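Local coordinates for cytidine deaminase (Mycobacterium tuberculosis, PDB 4WIG), which catalyses the zinc-dependent hydrolytic deamination of cytidine and 2'-deoxycytidine to uridine and 2'-deoxyuridine, recycling pyrimidine nucleosides as a homotetramer, at residues V4-L9 and L73-C78. The protein carries 1 engineered substitution. Sequence-based numbering, arbitrary orientation.
Sequences VDWNML and LLALAC
The indole of Trp6 turns its six-membered ring to the strand: at its edge, near the ring plane, CZ3 comes 3.6 Å from Leu76 O, with Ala77 N more distant at the same corner of the ring. One face of the indole carries Val4, whose CG1 stands 3.5 Å above the plane over the ring centre. With chi1 at 172°, CG1 lies anti to the backbone N, which sets it over the indole; CG2 also reaches Ala75 CB. The Ala75 methyl is where three side chains meet: Trp6 CH2 approaches Ala75 CB obliquely at 3.7 Å, while Val4 CG1 and Leu9 CD1 each lie 3.8 Å from it. Leu9 also sets its CB against Ala77 CB at 4.1 Å, so the small alternate residues Ala75 and Ala77 let the helix start come close to the strand. No hydrogen bond crosses; apart from the indole edge at Leu76 O, the buried side-chain contacts are apolar. Asp5, the N-cap residue, closes the helix start, its OD2 accepting from Met8 N at 3.0 Å, met from above the carboxylate plane. Helix 6-17 lies on one side of strand 73-80, with Asp107 and Pro112 also touching Trp6. Leu76 points the other way, to Leu96 of helix 90-100 and toward Glu58, the probable proton donor at the start of helix 57-67, while strands 29-35 and 105-106 flank strand 73-80 within the sheet.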
ATOM      1  N   VAL A   4       2.953 -32.067   2.348  1.00 25.67           N
ATOM      2  CA  VAL A   4       3.482 -30.986   1.512  1.00 21.79           C
ATOM      3  C   VAL A   4       4.967 -31.238   1.274  1.00 19.92           C
ATOM      4  O   VAL A   4       5.704 -31.521   2.212  1.00 19.70           O
ATOM      5  CB  VAL A   4       3.312 -29.607   2.188  1.00 21.38           C
ATOM      6  CG1 VAL A   4       4.028 -28.506   1.402  1.00 20.54           C
ATOM      7  CG2 VAL A   4       1.834 -29.278   2.347  1.00 21.22           C
ATOM      8  N   ASP A   5       5.406 -31.120   0.025  1.00 18.02           N
ATOM      9  CA  ASP A   5       6.824 -31.245  -0.305  1.00 17.08           C
ATOM     10  C   ASP A   5       7.499 -29.890  -0.087  1.00 15.87           C
ATOM     11  O   ASP A   5       7.584 -29.069  -1.006  1.00 15.18           O
ATOM     12  CB  ASP A   5       6.996 -31.704  -1.753  1.00 17.38           C
ATOM     13  CG  ASP A   5       8.428 -32.091  -2.082  1.00 18.12           C
ATOM     14  OD1 ASP A   5       8.609 -32.823  -3.074  1.00 18.88           O
ATOM     15  OD2 ASP A   5       9.369 -31.683  -1.366  1.00 18.09           O
ATOM     16  N   TRP A   6       7.952 -29.664   1.140  1.00 14.97           N
ATOM     17  CA  TRP A   6       8.553 -28.389   1.527  1.00 14.72           C
ATOM     18  C   TRP A   6       9.866 -28.135   0.809  1.00 15.25           C
ATOM     19  O   TRP A   6      10.169 -26.993   0.467  1.00 15.43           O
ATOM     20  CB  TRP A   6       8.735 -28.305   3.046  1.00 14.04           C
ATOM     21  CG  TRP A   6       7.418 -28.190   3.742  1.00 13.61           C
ATOM     22  CD1 TRP A   6       6.791 -29.159   4.473  1.00 13.49           C
ATOM     23  CD2 TRP A   6       6.539 -27.057   3.736  1.00 12.91           C
ATOM     24  NE1 TRP A   6       5.581 -28.696   4.930  1.00 13.30           N
ATOM     25  CE2 TRP A   6       5.399 -27.408   4.495  1.00 12.87           C
ATOM     26  CE3 TRP A   6       6.604 -25.777   3.166  1.00 12.60           C
ATOM     27  CZ2 TRP A   6       4.327 -26.519   4.710  1.00 12.36           C
ATOM     28  CZ3 TRP A   6       5.523 -24.882   3.382  1.00 12.13           C
ATOM     29  CH2 TRP A   6       4.407 -25.272   4.143  1.00 12.45           C
ATOM     30  N   ASN A   7      10.638 -29.193   0.584  1.00 16.83           N
ATOM     31  CA  ASN A   7      11.884 -29.078  -0.165  1.00 17.65           C
ATOM     32  C   ASN A   7      11.634 -28.529  -1.572  1.00 16.61           C
ATOM     33  O   ASN A   7      12.364 -27.657  -2.051  1.00 16.33           O
ATOM     34  CB  ASN A   7      12.604 -30.428  -0.228  1.00 19.68           C
ATOM     35  CG  ASN A   7      13.997 -30.314  -0.821  1.00 22.00           C
ATOM     36  OD1 ASN A   7      14.302 -30.956  -1.818  1.00 26.09           O
ATOM     37  ND2 ASN A   7      14.836 -29.459  -0.227  1.00 23.12           N
ATOM     38  N   MET A   8      10.583 -29.023  -2.214  1.00 15.47           N
ATOM     39  CA  MET A   8      10.167 -28.525  -3.520  1.00 15.03           C
ATOM     40  C   MET A   8       9.687 -27.069  -3.469  1.00 14.07           C
ATOM     41  O   MET A   8      10.043 -26.267  -4.322  1.00 13.24           O
ATOM     42  CB  MET A   8       9.075 -29.431  -4.105  1.00 15.98           C
ATOM     43  CG  MET A   8       8.480 -28.956  -5.428  1.00 16.88           C
ATOM     44  SD  MET A   8       7.167 -27.715  -5.301  1.00 18.11           S
ATOM     45  CE  MET A   8       5.881 -28.616  -4.434  1.00 17.46           C
ATOM     46  N   LEU A   9       8.873 -26.725  -2.473  1.00 13.06           N
ATOM     47  CA  LEU A   9       8.341 -25.363  -2.376  1.00 12.74           C
ATOM     48  C   LEU A   9       9.438 -24.360  -2.067  1.00 12.58           C
ATOM     49  O   LEU A   9       9.505 -23.292  -2.662  1.00 11.89           O
ATOM     50  CB  LEU A   9       7.264 -25.265  -1.304  1.00 13.15           C
ATOM     51  CG  LEU A   9       5.864 -25.646  -1.725  1.00 13.73           C
ATOM     52  CD1 LEU A   9       4.952 -25.441  -0.520  1.00 13.70           C
ATOM     53  CD2 LEU A   9       5.413 -24.806  -2.918  1.00 13.74           C
ATOM     54  N   LEU A  73      -4.855 -21.311  -1.657  1.00 11.53           N
ATOM     55  CA  LEU A  73      -3.477 -21.689  -1.312  1.00 10.86           C
ATOM     56  C   LEU A  73      -3.491 -22.676  -0.154  1.00 10.45           C
ATOM     57  O   LEU A  73      -4.211 -22.465   0.821  1.00 10.50           O
ATOM     58  CB  LEU A  73      -2.660 -20.458  -0.918  1.00 10.51           C
ATOM     59  CG  LEU A  73      -2.596 -19.329  -1.946  1.00 10.48           C
ATOM     60  CD1 LEU A  73      -1.782 -18.180  -1.378  1.00 10.41           C
ATOM     61  CD2 LEU A  73      -2.024 -19.804  -3.271  1.00 10.71           C
ATOM     62  N   LEU A  74      -2.693 -23.741  -0.269  1.00 10.25           N
ATOM     63  CA  LEU A  74      -2.549 -24.757   0.780  1.00 10.34           C
ATOM     64  C   LEU A  74      -1.267 -24.615   1.601  1.00  9.94           C
ATOM     65  O   LEU A  74      -1.242 -24.932   2.795  1.00 10.19           O
ATOM     66  CB  LEU A  74      -2.576 -26.152   0.155  1.00 10.67           C
ATOM     67  CG  LEU A  74      -3.870 -26.526  -0.578  1.00 11.26           C
ATOM     68  CD1 LEU A  74      -3.811 -27.969  -1.046  1.00 11.51           C
ATOM     69  CD2 LEU A  74      -5.099 -26.297   0.289  1.00 11.34           C
ATOM     70  N   ALA A  75      -0.209 -24.149   0.950  1.00  9.27           N
ATOM     71  CA  ALA A  75       1.109 -24.065   1.557  1.00  8.85           C
ATOM     72  C   ALA A  75       1.935 -23.031   0.810  1.00  8.69           C
ATOM     73  O   ALA A  75       1.823 -22.931  -0.408  1.00  8.67           O
ATOM     74  CB  ALA A  75       1.785 -25.423   1.503  1.00  8.64           C
ATOM     75  N   LEU A  76       2.731 -22.264   1.551  1.00  8.31           N
ATOM     76  CA  LEU A  76       3.620 -21.270   1.011  1.00  8.62           C
ATOM     77  C   LEU A  76       5.001 -21.291   1.710  1.00  8.64           C
ATOM     78  O   LEU A  76       5.088 -21.383   2.926  1.00  8.41           O
ATOM     79  CB  LEU A  76       2.980 -19.876   1.155  1.00  8.79           C
ATOM     80  CG  LEU A  76       3.782 -18.710   0.584  1.00  8.93           C
ATOM     81  CD1 LEU A  76       2.880 -17.682  -0.077  1.00  9.04           C
ATOM     82  CD2 LEU A  76       4.641 -18.045   1.648  1.00  9.05           C
ATOM     83  N   ALA A  77       6.071 -21.183   0.919  1.00  8.74           N
ATOM     84  CA  ALA A  77       7.423 -20.936   1.429  1.00  8.90           C
ATOM     85  C   ALA A  77       7.912 -19.581   0.919  1.00  9.25           C
ATOM     86  O   ALA A  77       7.707 -19.246  -0.244  1.00  9.36           O
ATOM     87  CB  ALA A  77       8.393 -22.038   0.984  1.00  8.77           C
ATOM     88  N   CYS A  78       8.550 -18.817   1.799  1.00  9.43           N
ATOM     89  CA  CYS A  78       9.136 -17.517   1.463  1.00  9.99           C
ATOM     90  C   CYS A  78      10.593 -17.528   1.901  1.00 10.00           C
ATOM     91  O   CYS A  78      10.893 -17.889   3.025  1.00  9.77           O
ATOM     92  CB  CYS A  78       8.405 -16.416   2.217  1.00 10.49           C
ATOM     93  SG  CYS A  78       8.914 -14.741   1.794  1.00 11.51           S
TER